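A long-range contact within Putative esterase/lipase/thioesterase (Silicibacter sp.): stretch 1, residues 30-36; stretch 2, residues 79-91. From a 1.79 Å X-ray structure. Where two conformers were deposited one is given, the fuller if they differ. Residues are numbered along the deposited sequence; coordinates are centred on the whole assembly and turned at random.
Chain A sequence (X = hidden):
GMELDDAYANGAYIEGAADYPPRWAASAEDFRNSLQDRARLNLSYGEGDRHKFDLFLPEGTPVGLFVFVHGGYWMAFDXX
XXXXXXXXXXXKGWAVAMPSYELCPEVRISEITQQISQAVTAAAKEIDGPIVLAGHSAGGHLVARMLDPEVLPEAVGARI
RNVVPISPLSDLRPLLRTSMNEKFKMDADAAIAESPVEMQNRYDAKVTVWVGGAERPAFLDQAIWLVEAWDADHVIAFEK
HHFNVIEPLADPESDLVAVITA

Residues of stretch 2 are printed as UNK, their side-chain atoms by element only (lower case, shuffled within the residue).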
# COMPACT_ATOMS: atom_id res chain seq x y z
N ASP A 30 11.60 -15.58 6.81
CA ASP A 30 12.08 -16.73 6.02
C ASP A 30 12.42 -16.33 4.57
O ASP A 30 13.43 -16.77 4.00
CB ASP A 30 11.03 -17.84 5.94
CG ASP A 30 10.82 -18.57 7.26
OD1 ASP A 30 11.47 -18.21 8.28
OD2 ASP A 30 9.98 -19.51 7.28
N PHE A 31 11.55 -15.52 3.97
CA PHE A 31 11.77 -15.03 2.62
C PHE A 31 13.05 -14.20 2.56
O PHE A 31 13.84 -14.38 1.66
CB PHE A 31 10.58 -14.20 2.12
CG PHE A 31 10.88 -13.39 0.87
CD1 PHE A 31 10.80 -13.96 -0.39
CD2 PHE A 31 11.31 -12.06 0.97
CE1 PHE A 31 11.12 -13.23 -1.53
CE2 PHE A 31 11.61 -11.32 -0.14
CZ PHE A 31 11.51 -11.90 -1.40
N ARG A 32 13.25 -13.28 3.49
CA ARG A 32 14.45 -12.44 3.42
C ARG A 32 15.69 -13.31 3.48
O ARG A 32 16.60 -13.16 2.68
CB ARG A 32 14.49 -11.42 4.56
CG ARG A 32 13.51 -10.27 4.41
CD ARG A 32 13.70 -9.19 5.45
NE ARG A 32 13.44 -9.65 6.81
CZ ARG A 32 12.24 -9.68 7.40
NH1 ARG A 32 11.14 -9.32 6.78
NH2 ARG A 32 12.16 -10.08 8.66
N ASN A 33 15.70 -14.23 4.44
CA ASN A 33 16.81 -15.15 4.61
C ASN A 33 17.07 -15.97 3.37
O ASN A 33 18.23 -16.24 3.06
CB ASN A 33 16.58 -16.06 5.81
CG ASN A 33 16.64 -15.32 7.12
OD1 ASN A 33 17.23 -14.24 7.23
ND2 ASN A 33 16.03 -15.91 8.14
N SER A 34 16.02 -16.34 2.65
CA SER A 34 16.15 -17.13 1.42
C SER A 34 16.80 -16.41 0.26
O SER A 34 17.42 -17.02 -0.62
CB SER A 34 14.76 -17.59 0.96
OG SER A 34 13.96 -16.48 0.54
N LEU A 35 16.70 -15.09 0.29
CA LEU A 35 17.14 -14.30 -0.85
C LEU A 35 18.61 -13.94 -0.82
O LEU A 35 19.18 -13.51 -1.84
CB LEU A 35 16.30 -13.03 -0.94
CG LEU A 35 15.81 -12.72 -2.32
CD1 LEU A 35 14.77 -13.77 -2.75
CD2 LEU A 35 15.22 -11.33 -2.27
N GLN A 36 19.23 -14.07 0.34
CA GLN A 36 20.65 -13.78 0.45
C GLN A 36 20.96 -12.36 -0.01
O GLN A 36 20.24 -11.46 0.35
CB GLN A 36 21.49 -14.87 -0.27
CG GLN A 36 21.22 -16.32 0.17
CD GLN A 36 21.39 -16.52 1.68
OE1 GLN A 36 22.27 -15.92 2.31
NE2 GLN A 36 20.55 -17.35 2.27
N UNK A 79 7.76 -2.40 7.49
CA UNK A 79 8.04 -3.17 6.28
C UNK A 79 8.38 -4.64 6.49
O UNK A 79 8.18 -5.43 5.56
c UNK A 79 11.59 -1.67 5.49
c UNK A 79 10.55 -2.54 6.22
c UNK A 79 9.19 -2.54 5.50
c UNK A 79 12.82 -1.45 6.36
n UNK A 79 13.36 -2.76 6.86
N UNK A 80 8.85 -4.99 7.69
CA UNK A 80 9.33 -6.34 7.95
C UNK A 80 8.29 -7.45 7.98
O UNK A 80 8.66 -8.61 7.92
o UNK A 80 9.35 -6.32 10.40
c UNK A 80 10.16 -6.42 9.23
N UNK A 81 7.01 -7.11 8.07
CA UNK A 81 5.96 -8.14 8.05
C UNK A 81 5.48 -8.56 6.66
O UNK A 81 4.60 -9.44 6.55
c UNK A 81 4.77 -7.63 8.82
o UNK A 81 5.08 -7.59 10.21
N UNK A 82 6.08 -8.02 5.59
CA UNK A 82 5.49 -8.21 4.25
C UNK A 82 6.39 -8.65 3.11
O UNK A 82 5.92 -8.77 2.00
c UNK A 82 2.63 -5.58 6.58
c UNK A 82 4.83 -6.90 3.83
c UNK A 82 1.83 -7.40 5.20
n UNK A 82 3.76 -4.80 6.68
c UNK A 82 4.64 -5.16 5.70
c UNK A 82 0.49 -6.48 6.99
c UNK A 82 0.68 -7.40 5.95
c UNK A 82 2.84 -6.48 5.51
c UNK A 82 1.46 -5.58 7.34
c UNK A 82 4.12 -6.17 4.95
N UNK A 83 7.66 -8.90 3.39
CA UNK A 83 8.67 -9.22 2.39
C UNK A 83 8.27 -10.35 1.49
O UNK A 83 8.45 -10.29 0.27
o UNK A 83 10.21 -8.54 4.08
c UNK A 83 10.00 -9.54 3.08
N UNK A 84 7.69 -11.39 2.10
CA UNK A 84 7.30 -12.61 1.35
C UNK A 84 6.28 -12.32 0.22
O UNK A 84 6.11 -13.12 -0.72
c UNK A 84 4.19 -11.95 4.33
c UNK A 84 4.20 -13.62 2.91
c UNK A 84 5.47 -13.16 3.02
n UNK A 84 5.43 -12.12 3.91
n UNK A 84 3.42 -12.86 3.74
c UNK A 84 6.72 -13.63 2.35
N UNK A 85 5.62 -11.17 0.29
CA UNK A 85 4.68 -10.77 -0.75
C UNK A 85 5.40 -10.30 -2.04
O UNK A 85 4.76 -10.02 -3.06
c UNK A 85 2.02 -11.39 0.77
c UNK A 85 2.89 -10.13 1.03
c UNK A 85 3.73 -9.73 -0.21
c UNK A 85 2.02 -8.99 1.50
N UNK A 86 6.73 -10.23 -2.00
CA UNK A 86 7.52 -9.85 -3.18
C UNK A 86 7.68 -10.98 -4.20
O UNK A 86 8.02 -10.73 -5.37
c UNK A 86 8.91 -9.38 -2.72
N UNK A 87 7.37 -12.21 -3.78
CA UNK A 87 7.64 -13.38 -4.65
C UNK A 87 7.03 -13.34 -6.07
O UNK A 87 7.73 -13.54 -7.05
c UNK A 87 7.24 -15.90 -4.80
c UNK A 87 7.27 -14.70 -3.87
c UNK A 87 8.26 -14.91 -2.73
N UNK A 88 5.75 -13.07 -6.20
CA UNK A 88 5.12 -13.13 -7.50
C UNK A 88 5.72 -12.16 -8.52
O UNK A 88 6.05 -12.55 -9.65
N UNK A 89 5.92 -10.90 -8.11
CA UNK A 89 6.52 -9.90 -9.01
C UNK A 89 7.98 -10.20 -9.28
O UNK A 89 8.43 -10.00 -10.38
c UNK A 89 6.37 -8.50 -8.42
N UNK A 90 8.71 -10.62 -8.25
CA UNK A 90 10.12 -11.01 -8.42
C UNK A 90 10.25 -12.07 -9.49
O UNK A 90 11.12 -11.99 -10.32
c UNK A 90 11.23 -10.54 -6.08
c UNK A 90 10.72 -11.53 -7.12
c UNK A 90 12.39 -9.75 -6.61
c UNK A 90 11.63 -11.30 -4.82
N UNK A 91 9.36 -13.06 -9.49
CA UNK A 91 9.43 -14.14 -10.48
C UNK A 91 9.19 -13.66 -11.90
O UNK A 91 9.62 -14.32 -12.84
o UNK A 91 7.13 -14.89 -10.51
c UNK A 91 8.44 -15.27 -10.15
O HOH W 1 9.82 -10.61 10.18

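Position 79 carries four carbons in a row ending in a nitrogen. The side chain makes no contact with stretch 1, and its end is hydrogen-bonded elsewhere in the structure. This is Lys 79.

Position 80 has one carbon and one oxygen. Its backbone O accepts a hydrogen bond from Arg 32 NH1 at 2.8 Å. It is Ser 80.

Position 81 again has one carbon and one oxygen. Its CA-to-CB bond points away from stretch 1. It is Ser 81.

Position 82 has one carbon, then fused five- and six-membered rings holding eight carbons and one nitrogen. Only an indole fits. CA-to-CB points away from stretch 1. This is Trp 82.

Position 83 has one carbon and one oxygen, and its CA-to-CB bond points toward stretch 1. The oxygen lies 3.0 Å from Arg 32 NH1, which donates a hydrogen bond to it. This is Ser 83, and the acceptor is OG. Ser 83 CB is 3.5 Å from Phe 31 CD2.

Position 84 has one carbon and a five-membered ring of three carbons and two nitrogens. The ring leads away, but the CA is 3.7 Å from Phe 31 CG. An imidazole makes it His 84.

Position 85 has four carbons, forked at the second, and CA-to-CB points away. It is Leu 85.

Position 86 has a single carbon, CB, 3.9 Å from Phe 31 CZ. It is Ala 86.

Position 87 has one carbon carrying two more. One of these is 3.5 Å from Phe 31 CE1. A fork at the first carbon gives Val 87, and the atom is CG2.

Position 88 has no side-chain atoms. It is Gly 88.

Position 89 has one carbon, out of reach of stretch 1. It is Ala 89.

Position 90 has four carbons, forked at the second, and CA-to-CB points toward stretch 1. A branch tip lies 3.5 Å from Phe 31 CZ, near the plane of the ring. This is Leu 90, and the tip is CD1. Leu 90 CD1 is also 4.4 Å from Leu 35 CD2.

Position 91 has one carbon and one oxygen, out of reach. It is Ser 91.

The contact joins an apolar patch to a polar clamp. The buried Phe 31 ring packs on the apolar side chains of Ala 86, Val 87 and Leu 90, with Ser 83 O over one face. The charged guanidinium of Arg 32 has several N-H groups, so NH1 alone can donate hydrogen bonds to both a carbonyl, Ser 80 O, and a hydroxyl, Ser 83 OG. Water 1 adds a bridge: it accepts from Arg 32 NH2 at 2.8 Å and donates to Ser 80 O at 3.2 Å.

Stretch 2, residues 79-91: KSSWSHLAVGALS
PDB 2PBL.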